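Local coordinates for PKS_KS domain-containing protein (Photorhabdus luminescens subsp. laumondii, PDB 6SMO) that probably acts as a 3-oxoacyl-[acyl-carrier-protein] synthase, extending an acyl chain by condensation, and here holds a linear polyketone aldehyde in its pocket, at residues 139-144 with 150-155; 95-100 with 171-176; 183-188 with 198-203; 40-45 with 104-109. All blocks are in the same frame, centred on the assembly; numbering follows the deposited sequence.

Contact 1. Residues 139-144 with 150-155; sequences ECLLRI and ENIHPD
The carbonyl oxygen of Ile144, toward the C-terminal part of helix 134-144, accepts the backbone N-H of His153: N to O is 3.0 Å and the bond is fairly straight, 164° at the hydrogen. The donor comes from above the carbonyl plane, 38° out of it, rather than along a lone pair. His153 also leans its side chain over the same oxygen, with CB 3.4 Å from Ile144 O and the ring meeting it at a slant. A weak bond from NE2 to Glu150 OE2 ties that ring back to its own loop, while Asn151 O lies at the ring edge.

Beside this polar link the two isoleucines run side by side and point the same way. Ile144 has CG1 between its backbone N and carbonyl carbon (chi1 62°), which carries CD1 to Ile152, 3.7 Å from CG2 and 4.0 Å from CG1. Leu141, one turn earlier, only brushes the far end of Ile152, CD1 to CD1 at 4.5 Å. Leu141 and Ile144 also pack on Leu193 of the neighbouring subunit, and Ile152 reaches Asn196 of that chain. On another side of the helix, Arg143 NH1 bridges Glu139 and Asp161. The loop after helix 134-144 thus folds back on that helix, at the interface with the neighbouring subunit of this ketosynthase assembly.

Contact 2. Residues 95-100 with 171-176; sequences KYLQFA and ATSVAK
Two helices pass without touching backbones, their nearest CA atoms being those of Ala100 and Val174, 7.6 Å apart, with Leu97 and Ser173 the next close pair at 8.1 Å. One residue of each pair, Ala100 and Ser173, is small. Leu97 sends CG anti to its own N (chi1 -177°), which swings CD1 across to the hydroxymethyl of Ser173, 3.5 Å from OG and 3.8 Å from CB. That is a methyl resting against a serine whose polar end is engaged elsewhere: Ser173 OG bonds to Ser169 O, one turn back in its own helix. Farther along, Val174 CG2 comes to 4.1 Å from Ala100 O, a loose approach to the backbone.

Helices 95-111 and 169-178 both lie against the mixed sheet of the thiolase fold: Ala100 touches Ser218, and Val174 reaches Leu214 and Ile127. Near the start of both segments a water joins them. It donates to Tyr96 OH at 3.0 Å and accepts a weak bond from Ala171 N. Tyr96 OH also bonds to Phe167 O, so the hydroxyl has two partners. Thr172, on the neighbouring position of the second helix, packs on His362 of the partner subunit.

Contact 3. Residues 183-188 with 198-203; sequences SVSNIS and LGIAME
This is a buried, apolar contact between helix 193-206 and the weakly bonded strand 184-185, outermost within this chain, together with the residues just after it. The intervening turn holds Gly190 and Cys191, both of which line the pocket of the bound polyketone, so the contact joins the chain on either side of that pocket turn; the side chain of Ile187 is about 11 Å from the ligand.

Two isoleucines carry it. The side chain of Ile187 reaches toward the helix with CG1 anti to the carbonyl carbon (chi1 -66°) and CD1 leading; its tip meets Ile200 at 3.6 Å from CG2 and 4.0 Å from CB. The two chains cross obliquely, so the delta methyl of Ile187 meets the CG2 methyl of Ile200, with CB just behind. On Ile200, chi1 of -160° sets CG2 between the backbone N and the carbonyl carbon, and it is this methyl that faces Ile187. Ser185 approaches the same methyl more loosely, with OG 4.3 Å from Ile200 CG2.

The partner subunit adds to the surroundings: its Tyr168 packs on Ile200 and bonds to Ser183 OG, and its Gln164 packs on Ser185. Leu198 and Ala201 settle on strands 212-219 and 263-271. With methyls supplying the close meeting, the two segments are held by dispersion and exclusion of water, without directional bonds between them.

Contact 4. Residues 40-45 with 104-109; sequences TGVGVN and AEMAMQ
Strand 29-37 gives way to a turn that starts helix 44-53, and Gly43 at the N-cap of that helix is where Met106 of helix 95-111 touches down. The CA of Gly43 is the nearest to that of Met106 across the contact, 7.0 Å away. The methionine has CG anti to the carbonyl carbon (chi1 -71°) and is extended from there on, so the sulfur and terminal methyl reach the turn together: SD is 3.8 Å from Gly43 CA and 4.0 Å from Gly43 N, and CE lies just as close to that CA. With no side chain on Gly43, the thioether rests on bare backbone, which adopts a positive phi of 94° at this point.

Val42 closes in beside it. Its CG1 stands 4.0 Å from Met106 CE, and the two side chains cross at about a right angle. All of this is van der Waals contact at a partly exposed place.

Gly43 is also tied by backbone bonding to Val36, near the end of the strand, and Val42 touches Tyr79. On other faces of helix 95-111, Ala107 packs against Ile266 and Ile268 of strand 263-271, while Ala104 meets Tyr178 of helix 169-178.

All four contacts belong to the ketosynthase fold, but they are spread unevenly. Contacts 2 and 4 share helix 95-111, their centres about 14 Å apart, and meet where Val174 packs on Ala104; their segments alternate along the chain. Contact 3 follows contact 2 in sequence, about 15 Å away between centres, with Ala171 and Ala175 against strand 184-185. Contact 2 joins two helices lying on the sheet, contact 3 a helix and this chain's outermost strand, contact 4 a helix and the turn before helix 44-53. Contact 1 falls between the segments of contact 2, yet its centre is about 26 Å away. Contacts 1 to 3 border the partner subunit; contact 4 touches no other chain of the assembly.

Contact 1. Residues 139-144 with 150-155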
loop_
_atom_site.group_PDB
_atom_site.type_symbol
_atom_site.label_atom_id
_atom_site.label_comp_id
_atom_site.label_asym_id
_atom_site.label_seq_id
_atom_site.Cartn_x
_atom_site.Cartn_y
_atom_site.Cartn_z
ATOM N N GLU B 139 -9.037 4.100 -18.411
ATOM C CA GLU B 139 -9.294 3.938 -19.869
ATOM C C GLU B 139 -10.511 3.026 -20.076
ATOM O O GLU B 139 -11.330 3.334 -20.964
ATOM C CB GLU B 139 -8.045 3.385 -20.563
ATOM C CG GLU B 139 -8.162 3.311 -22.076
ATOM C CD GLU B 139 -8.877 2.084 -22.620
ATOM O OE1 GLU B 139 -8.807 1.020 -21.971
ATOM O OE2 GLU B 139 -9.504 2.198 -23.691
ATOM N N CYS B 140 -10.615 1.950 -19.288
ATOM C CA CYS B 140 -11.740 0.974 -19.306
ATOM C C CYS B 140 -13.053 1.681 -18.948
ATOM O O CYS B 140 -14.047 1.468 -19.665
ATOM C CB CYS B 140 -11.485 -0.177 -18.338
ATOM S SG CYS B 140 -12.899 -1.295 -18.150
ATOM N N LEU B 141 -13.039 2.493 -17.883
ATOM C CA LEU B 141 -14.223 3.203 -17.320
ATOM C C LEU B 141 -14.796 4.187 -18.350
ATOM O O LEU B 141 -16.034 4.245 -18.478
ATOM C CB LEU B 141 -13.802 3.925 -16.034
ATOM C CG LEU B 141 -14.826 4.884 -15.424
ATOM C CD1 LEU B 141 -16.108 4.160 -15.040
ATOM C CD2 LEU B 141 -14.239 5.594 -14.215
ATOM N N LEU B 142 -13.932 4.936 -19.042
ATOM C CA LEU B 142 -14.330 6.006 -19.999
ATOM C C LEU B 142 -14.780 5.391 -21.330
ATOM O O LEU B 142 -15.645 5.999 -21.992
ATOM C CB LEU B 142 -13.154 6.968 -20.195
ATOM C CG LEU B 142 -12.842 7.858 -18.994
ATOM C CD1 LEU B 142 -11.468 8.491 -19.131
ATOM C CD2 LEU B 142 -13.908 8.929 -18.818
ATOM N N ARG B 143 -14.211 4.242 -21.705
ATOM C CA ARG B 143 -14.568 3.483 -22.935
ATOM C C ARG B 143 -16.006 2.959 -22.813
ATOM O O ARG B 143 -16.782 3.147 -23.771
ATOM C CB ARG B 143 -13.580 2.333 -23.150
ATOM C CG ARG B 143 -13.781 1.554 -24.441
ATOM C CD ARG B 143 -13.458 0.083 -24.260
ATOM N NE ARG B 143 -12.129 -0.127 -23.698
ATOM C CZ ARG B 143 -11.680 -1.281 -23.208
ATOM N NH1 ARG B 143 -10.452 -1.356 -22.722
ATOM N NH2 ARG B 143 -12.453 -2.355 -23.201
ATOM N N ILE B 144 -16.338 2.333 -21.679
ATOM C CA ILE B 144 -17.653 1.659 -21.433
ATOM C C ILE B 144 -18.757 2.708 -21.221
ATOM O O ILE B 144 -19.935 2.346 -21.410
ATOM C CB ILE B 144 -17.572 0.659 -20.257
ATOM C CG1 ILE B 144 -17.208 1.332 -18.929
ATOM C CG2 ILE B 144 -16.626 -0.483 -20.604
ATOM C CD1 ILE B 144 -17.097 0.386 -17.752
ATOM N N GLU B 150 -22.287 9.062 -20.665
ATOM C CA GLU B 150 -23.456 8.180 -20.397
ATOM C C GLU B 150 -23.167 7.268 -19.198
ATOM O O GLU B 150 -22.063 7.370 -18.625
ATOM C CB GLU B 150 -23.770 7.342 -21.640
ATOM C CG GLU B 150 -24.077 8.173 -22.873
ATOM C CD GLU B 150 -24.407 7.365 -24.118
ATOM O OE1 GLU B 150 -25.226 7.841 -24.928
ATOM O OE2 GLU B 150 -23.838 6.266 -24.279
ATOM N N ASN B 151 -24.135 6.418 -18.839
ATOM C CA ASN B 151 -23.989 5.330 -17.833
ATOM C C ASN B 151 -23.106 4.224 -18.425
ATOM O O ASN B 151 -22.777 4.307 -19.624
ATOM C CB ASN B 151 -25.346 4.773 -17.392
ATOM C CG ASN B 151 -26.141 5.742 -16.543
ATOM O OD1 ASN B 151 -25.862 6.940 -16.526
ATOM N ND2 ASN B 151 -27.134 5.234 -15.833
ATOM N N ILE B 152 -22.743 3.228 -17.611
ATOM C CA ILE B 152 -21.867 2.087 -18.013
ATOM C C ILE B 152 -22.670 1.127 -18.900
ATOM O O ILE B 152 -23.754 0.687 -18.467
ATOM C CB ILE B 152 -21.275 1.381 -16.774
ATOM C CG1 ILE B 152 -20.209 2.249 -16.099
ATOM C CG2 ILE B 152 -20.733 0.004 -17.133
ATOM C CD1 ILE B 152 -19.927 1.877 -14.665
ATOM N N HIS B 153 -22.144 0.826 -20.092
ATOM C CA HIS B 153 -22.666 -0.189 -21.046
ATOM C C HIS B 153 -22.067 -1.551 -20.701
ATOM O O HIS B 153 -20.863 -1.743 -20.855
ATOM C CB HIS B 153 -22.336 0.212 -22.492
ATOM C CG HIS B 153 -23.115 1.377 -23.002
ATOM N ND1 HIS B 153 -23.623 1.417 -24.287
ATOM C CD2 HIS B 153 -23.481 2.537 -22.415
ATOM C CE1 HIS B 153 -24.262 2.554 -24.469
ATOM N NE2 HIS B 153 -24.191 3.259 -23.334
ATOM N N PRO B 154 -22.867 -2.533 -20.219
ATOM C CA PRO B 154 -22.334 -3.851 -19.863
ATOM C C PRO B 154 -21.663 -4.590 -21.032
ATOM O O PRO B 154 -20.680 -5.269 -20.796
ATOM C CB PRO B 154 -23.568 -4.641 -19.395
ATOM C CG PRO B 154 -24.578 -3.578 -19.014
ATOM C CD PRO B 154 -24.314 -2.432 -19.968
ATOM N N ASP B 155 -22.204 -4.439 -22.247
ATOM C CA ASP B 155 -21.773 -5.177 -23.469
ATOM C C ASP B 155 -20.346 -4.773 -23.868
ATOM O O ASP B 155 -19.629 -5.640 -24.404
ATOM C CB ASP B 155 -22.750 -4.967 -24.630
ATOM C CG ASP B 155 -22.924 -3.518 -25.050
ATOM O OD1 ASP B 155 -23.197 -2.683 -24.167
ATOM O OD2 ASP B 155 -22.787 -3.236 -26.258
#

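Contact 2. Residues 95-100 with 171-176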
loop_
_atom_site.group_PDB
_atom_site.type_symbol
_atom_site.label_atom_id
_atom_site.label_comp_id
_atom_site.label_asym_id
_atom_site.label_seq_id
_atom_site.Cartn_x
_atom_site.Cartn_y
_atom_site.Cartn_z
ATOM N N LYS B 95 1.795 -0.147 -18.964
ATOM C CA LYS B 95 3.175 0.287 -18.607
ATOM C C LYS B 95 3.589 -0.329 -17.266
ATOM O O LYS B 95 4.752 -0.768 -17.158
ATOM C CB LYS B 95 3.262 1.814 -18.529
ATOM C CG LYS B 95 3.380 2.533 -19.867
ATOM C CD LYS B 95 2.925 3.978 -19.802
ATOM C CE LYS B 95 3.763 4.919 -20.641
ATOM N NZ LYS B 95 3.475 6.336 -20.314
ATOM N N TYR B 96 2.678 -0.344 -16.285
ATOM C CA TYR B 96 2.903 -0.877 -14.914
ATOM C C TYR B 96 3.449 -2.308 -15.000
ATOM O O TYR B 96 4.451 -2.609 -14.321
ATOM C CB TYR B 96 1.616 -0.825 -14.083
ATOM C CG TYR B 96 1.635 -1.704 -12.858
ATOM C CD1 TYR B 96 2.557 -1.495 -11.844
ATOM C CD2 TYR B 96 0.744 -2.757 -12.714
ATOM C CE1 TYR B 96 2.591 -2.303 -10.719
ATOM C CE2 TYR B 96 0.764 -3.573 -11.595
ATOM C CZ TYR B 96 1.691 -3.346 -10.593
ATOM O OH TYR B 96 1.718 -4.145 -9.487
ATOM N N LEU B 97 2.806 -3.156 -15.810
ATOM C CA LEU B 97 3.198 -4.576 -16.025
ATOM C C LEU B 97 4.473 -4.638 -16.878
ATOM O O LEU B 97 5.332 -5.491 -16.581
ATOM C CB LEU B 97 2.036 -5.323 -16.691
ATOM C CG LEU B 97 2.242 -6.820 -16.933
ATOM C CD1 LEU B 97 2.774 -7.523 -15.692
ATOM C CD2 LEU B 97 0.945 -7.471 -17.389
ATOM N N GLN B 98 4.594 -3.765 -17.885
ATOM C CA GLN B 98 5.734 -3.741 -18.845
ATOM C C GLN B 98 7.038 -3.422 -18.101
ATOM O O GLN B 98 8.009 -4.185 -18.276
ATOM C CB GLN B 98 5.491 -2.723 -19.963
ATOM C CG GLN B 98 6.411 -2.914 -21.164
ATOM C CD GLN B 98 6.640 -1.635 -21.932
ATOM O OE1 GLN B 98 5.703 -0.973 -22.373
ATOM N NE2 GLN B 98 7.903 -1.279 -22.106
ATOM N N PHE B 99 7.059 -2.341 -17.311
ATOM C CA PHE B 99 8.258 -1.841 -16.585
ATOM C C PHE B 99 8.741 -2.891 -15.576
ATOM O O PHE B 99 9.968 -3.004 -15.379
ATOM C CB PHE B 99 7.975 -0.513 -15.874
ATOM C CG PHE B 99 7.639 0.658 -16.765
ATOM C CD1 PHE B 99 8.043 0.701 -18.093
ATOM C CD2 PHE B 99 6.941 1.745 -16.257
ATOM C CE1 PHE B 99 7.733 1.789 -18.895
ATOM C CE2 PHE B 99 6.636 2.832 -17.060
ATOM C CZ PHE B 99 7.032 2.853 -18.378
ATOM N N ALA B 100 7.809 -3.626 -14.957
ATOM C CA ALA B 100 8.086 -4.696 -13.970
ATOM C C ALA B 100 8.816 -5.861 -14.653
ATOM O O ALA B 100 9.826 -6.327 -14.091
ATOM C CB ALA B 100 6.799 -5.152 -13.325
ATOM N N ALA B 171 3.704 -8.745 -9.749
ATOM C CA ALA B 171 4.252 -9.744 -8.798
ATOM C C ALA B 171 4.079 -11.164 -9.351
ATOM O O ALA B 171 5.063 -11.929 -9.326
ATOM C CB ALA B 171 3.588 -9.596 -7.450
ATOM N N THR B 172 2.877 -11.499 -9.830
ATOM C CA THR B 172 2.487 -12.865 -10.278
ATOM C C THR B 172 3.120 -13.180 -11.640
ATOM O O THR B 172 3.549 -14.337 -11.827
ATOM C CB THR B 172 0.963 -13.024 -10.322
ATOM O OG1 THR B 172 0.422 -11.986 -11.140
ATOM C CG2 THR B 172 0.329 -12.976 -8.950
ATOM N N SER B 173 3.164 -12.204 -12.553
ATOM C CA SER B 173 3.731 -12.341 -13.922
ATOM C C SER B 173 5.226 -12.675 -13.840
ATOM O O SER B 173 5.676 -13.555 -14.603
ATOM C CB SER B 173 3.493 -11.100 -14.744
ATOM O OG SER B 173 2.106 -10.895 -14.965
ATOM N N VAL B 174 5.958 -11.993 -12.952
ATOM C CA VAL B 174 7.424 -12.187 -12.727
ATOM C C VAL B 174 7.648 -13.543 -12.045
ATOM O O VAL B 174 8.593 -14.251 -12.447
ATOM C CB VAL B 174 8.026 -11.022 -11.913
ATOM C CG1 VAL B 174 9.433 -11.328 -11.418
ATOM C CG2 VAL B 174 8.018 -9.727 -12.711
ATOM N N ALA B 175 6.812 -13.884 -11.057
ATOM C CA ALA B 175 6.848 -15.167 -10.313
ATOM C C ALA B 175 6.628 -16.338 -11.280
ATOM O O ALA B 175 7.290 -17.381 -11.103
ATOM C CB ALA B 175 5.813 -15.159 -9.213
ATOM N N LYS B 176 5.732 -16.167 -12.259
ATOM C CA LYS B 176 5.419 -17.170 -13.313
ATOM C C LYS B 176 6.641 -17.379 -14.217
ATOM O O LYS B 176 6.936 -18.545 -14.542
ATOM C CB LYS B 176 4.209 -16.724 -14.143
ATOM C CG LYS B 176 2.853 -17.154 -13.599
ATOM C CD LYS B 176 2.399 -18.507 -14.108
ATOM C CE LYS B 176 1.837 -18.455 -15.514
ATOM N NZ LYS B 176 1.544 -19.809 -16.039
HETATM O O HOH W 1 2.647 -6.463 -7.889
#

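Contact 3. Residues 183-188 with 198-203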
loop_
_atom_site.group_PDB
_atom_site.type_symbol
_atom_site.label_atom_id
_atom_site.label_comp_id
_atom_site.label_asym_id
_atom_site.label_seq_id
_atom_site.Cartn_x
_atom_site.Cartn_y
_atom_site.Cartn_z
ATOM N N SER B 183 6.540 -17.251 -1.050
ATOM C CA SER B 183 5.627 -16.088 -0.861
ATOM C C SER B 183 5.756 -15.077 -2.006
ATOM O O SER B 183 6.864 -14.533 -2.196
ATOM C CB SER B 183 5.888 -15.417 0.464
ATOM O OG SER B 183 5.179 -14.189 0.559
ATOM N N VAL B 184 4.653 -14.832 -2.724
ATOM C CA VAL B 184 4.487 -13.714 -3.700
ATOM C C VAL B 184 3.502 -12.709 -3.090
ATOM O O VAL B 184 2.362 -13.115 -2.791
ATOM C CB VAL B 184 4.008 -14.223 -5.074
ATOM C CG1 VAL B 184 3.724 -13.083 -6.041
ATOM C CG2 VAL B 184 5.000 -15.201 -5.685
ATOM N N SER B 185 3.930 -11.457 -2.900
ATOM C CA SER B 185 3.157 -10.394 -2.205
ATOM C C SER B 185 3.149 -9.105 -3.031
ATOM O O SER B 185 4.072 -8.913 -3.851
ATOM C CB SER B 185 3.702 -10.148 -0.820
ATOM O OG SER B 185 5.047 -9.697 -0.876
ATOM N N ASN B 186 2.141 -8.272 -2.775
ATOM C CA ASN B 186 1.990 -6.927 -3.380
ATOM C C ASN B 186 1.667 -5.947 -2.251
ATOM O O ASN B 186 0.518 -5.899 -1.827
ATOM C CB ASN B 186 0.931 -6.867 -4.482
ATOM C CG ASN B 186 0.657 -5.454 -4.946
ATOM O OD1 ASN B 186 -0.486 -5.065 -5.108
ATOM N ND2 ASN B 186 1.698 -4.676 -5.152
ATOM N N ILE B 187 2.683 -5.259 -1.740
ATOM C CA ILE B 187 2.476 -4.237 -0.680
ATOM C C ILE B 187 2.079 -2.951 -1.402
ATOM O O ILE B 187 2.768 -2.587 -2.341
ATOM C CB ILE B 187 3.749 -4.098 0.175
ATOM C CG1 ILE B 187 4.018 -5.386 0.952
ATOM C CG2 ILE B 187 3.658 -2.900 1.096
ATOM C CD1 ILE B 187 5.310 -5.393 1.709
ATOM N N SER B 188 0.990 -2.314 -0.985
ATOM C CA SER B 188 0.500 -1.096 -1.676
ATOM C C SER B 188 0.446 0.104 -0.730
ATOM O O SER B 188 -0.470 0.904 -0.871
ATOM C CB SER B 188 -0.818 -1.346 -2.332
ATOM O OG SER B 188 -1.751 -1.848 -1.399
ATOM N N LEU B 198 11.025 -4.291 -0.005
ATOM C CA LEU B 198 12.434 -4.620 0.341
ATOM C C LEU B 198 12.500 -5.095 1.799
ATOM O O LEU B 198 13.279 -6.027 2.080
ATOM C CB LEU B 198 13.317 -3.386 0.121
ATOM C CG LEU B 198 13.509 -2.961 -1.334
ATOM C CD1 LEU B 198 14.062 -1.547 -1.419
ATOM C CD2 LEU B 198 14.421 -3.930 -2.070
ATOM N N GLY B 199 11.704 -4.475 2.679
ATOM C CA GLY B 199 11.620 -4.798 4.117
ATOM C C GLY B 199 11.128 -6.215 4.362
ATOM O O GLY B 199 11.789 -6.939 5.134
ATOM N N ILE B 200 10.009 -6.603 3.740
ATOM C CA ILE B 200 9.389 -7.954 3.897
ATOM C C ILE B 200 10.280 -8.996 3.205
ATOM O O ILE B 200 10.352 -10.130 3.713
ATOM C CB ILE B 200 7.934 -7.979 3.379
ATOM C CG1 ILE B 200 7.146 -9.151 3.974
ATOM C CG2 ILE B 200 7.875 -7.978 1.858
ATOM C CD1 ILE B 200 5.647 -8.977 3.918
ATOM N N ALA B 201 10.929 -8.616 2.097
ATOM C CA ALA B 201 11.900 -9.447 1.344
ATOM C C ALA B 201 13.125 -9.738 2.220
ATOM O O ALA B 201 13.606 -10.887 2.197
ATOM C CB ALA B 201 12.295 -8.750 0.064
ATOM N N MET B 202 13.604 -8.728 2.955
ATOM C CA MET B 202 14.744 -8.835 3.909
ATOM C C MET B 202 14.380 -9.814 5.033
ATOM O O MET B 202 15.248 -10.631 5.406
ATOM C CB MET B 202 15.080 -7.467 4.514
ATOM C CG MET B 202 16.353 -7.454 5.342
ATOM S SD MET B 202 16.407 -6.076 6.516
ATOM C CE MET B 202 15.195 -6.621 7.719
ATOM N N GLU B 203 13.148 -9.730 5.548
ATOM C CA GLU B 203 12.637 -10.572 6.665
ATOM C C GLU B 203 12.583 -12.041 6.224
ATOM O O GLU B 203 13.004 -12.904 7.021
ATOM C CB GLU B 203 11.267 -10.071 7.130
ATOM C CG GLU B 203 11.342 -8.784 7.934
ATOM C CD GLU B 203 10.012 -8.080 8.148
ATOM O OE1 GLU B 203 10.029 -6.862 8.423
ATOM O OE2 GLU B 203 8.964 -8.748 8.041
#

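Contact 4. Residues 40-45 with 104-109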
loop_
_atom_site.group_PDB
_atom_site.type_symbol
_atom_site.label_atom_id
_atom_site.label_comp_id
_atom_site.label_asym_id
_atom_site.label_seq_id
_atom_site.Cartn_x
_atom_site.Cartn_y
_atom_site.Cartn_z
ATOM N N THR B 40 15.647 8.983 -16.174
ATOM C CA THR B 40 17.091 9.332 -16.263
ATOM C C THR B 40 17.815 8.328 -17.169
ATOM O O THR B 40 18.768 8.745 -17.851
ATOM C CB THR B 40 17.742 9.406 -14.876
ATOM O OG1 THR B 40 17.304 8.286 -14.107
ATOM C CG2 THR B 40 17.410 10.688 -14.142
ATOM N N GLY B 41 17.385 7.061 -17.173
ATOM C CA GLY B 41 17.942 6.017 -18.055
ATOM C C GLY B 41 17.274 4.667 -17.856
ATOM O O GLY B 41 16.891 4.359 -16.710
ATOM N N VAL B 42 17.144 3.896 -18.941
ATOM C CA VAL B 42 16.658 2.484 -18.946
ATOM C C VAL B 42 17.886 1.568 -18.980
ATOM O O VAL B 42 18.690 1.696 -19.925
ATOM C CB VAL B 42 15.716 2.210 -20.135
ATOM C CG1 VAL B 42 15.130 0.808 -20.080
ATOM C CG2 VAL B 42 14.605 3.244 -20.229
ATOM N N GLY B 43 18.019 0.687 -17.984
ATOM C CA GLY B 43 19.198 -0.179 -17.787
ATOM C C GLY B 43 20.197 0.459 -16.835
ATOM O O GLY B 43 20.240 1.700 -16.773
ATOM N N VAL B 44 20.985 -0.367 -16.141
ATOM C CA VAL B 44 21.917 0.042 -15.047
ATOM C C VAL B 44 22.977 1.006 -15.597
ATOM O O VAL B 44 23.237 2.029 -14.932
ATOM C CB VAL B 44 22.565 -1.190 -14.383
ATOM C CG1 VAL B 44 23.704 -0.807 -13.449
ATOM C CG2 VAL B 44 21.536 -2.036 -13.646
ATOM N N ASN B 45 23.565 0.688 -16.756
ATOM C CA ASN B 45 24.697 1.439 -17.367
ATOM C C ASN B 45 24.242 2.857 -17.737
ATOM O O ASN B 45 24.928 3.816 -17.332
ATOM C CB ASN B 45 25.273 0.708 -18.585
ATOM C CG ASN B 45 25.868 -0.643 -18.244
ATOM O OD1 ASN B 45 26.324 -0.864 -17.124
ATOM N ND2 ASN B 45 25.870 -1.552 -19.205
ATOM N N ALA B 104 12.835 -6.680 -14.071
ATOM C CA ALA B 104 13.048 -8.045 -13.534
ATOM C C ALA B 104 14.041 -8.805 -14.423
ATOM O O ALA B 104 14.933 -9.477 -13.868
ATOM C CB ALA B 104 11.733 -8.776 -13.428
ATOM N N GLU B 105 13.888 -8.695 -15.748
ATOM C CA GLU B 105 14.758 -9.357 -16.759
ATOM C C GLU B 105 16.197 -8.849 -16.599
ATOM O O GLU B 105 17.117 -9.691 -16.584
ATOM C CB GLU B 105 14.225 -9.105 -18.173
ATOM C CG GLU B 105 14.956 -9.885 -19.254
ATOM C CD GLU B 105 14.935 -11.394 -19.077
ATOM O OE1 GLU B 105 13.844 -11.943 -18.822
ATOM O OE2 GLU B 105 16.012 -12.014 -19.184
ATOM N N MET B 106 16.372 -7.530 -16.474
ATOM C CA MET B 106 17.692 -6.859 -16.315
ATOM C C MET B 106 18.330 -7.265 -14.980
ATOM O O MET B 106 19.551 -7.514 -14.968
ATOM C CB MET B 106 17.540 -5.335 -16.363
ATOM C CG MET B 106 17.210 -4.814 -17.744
ATOM S SD MET B 106 16.762 -3.064 -17.745
ATOM C CE MET B 106 16.871 -2.717 -19.500
ATOM N N ALA B 107 17.531 -7.328 -13.910
ATOM C CA ALA B 107 17.975 -7.622 -12.527
ATOM C C ALA B 107 18.452 -9.076 -12.417
ATOM O O ALA B 107 19.491 -9.306 -11.767
ATOM C CB ALA B 107 16.857 -7.332 -11.555
ATOM N N MET B 108 17.719 -10.014 -13.027
ATOM C CA MET B 108 18.023 -11.472 -12.984
ATOM C C MET B 108 19.269 -11.772 -13.828
ATOM O O MET B 108 20.050 -12.654 -13.418
ATOM C CB MET B 108 16.840 -12.303 -13.494
ATOM C CG MET B 108 15.662 -12.327 -12.534
ATOM S SD MET B 108 15.970 -13.324 -11.051
ATOM C CE MET B 108 15.778 -14.976 -11.716
ATOM N N GLN B 109 19.447 -11.070 -14.953
ATOM C CA GLN B 109 20.637 -11.201 -15.841
ATOM C C GLN B 109 21.864 -10.598 -15.146
ATOM O O GLN B 109 22.956 -11.184 -15.278
ATOM C CB GLN B 109 20.384 -10.540 -17.198
ATOM C CG GLN B 109 19.519 -11.378 -18.129
ATOM C CD GLN B 109 19.258 -10.708 -19.457
ATOM O OE1 GLN B 109 19.833 -9.670 -19.778
ATOM N NE2 GLN B 109 18.381 -11.306 -20.247
#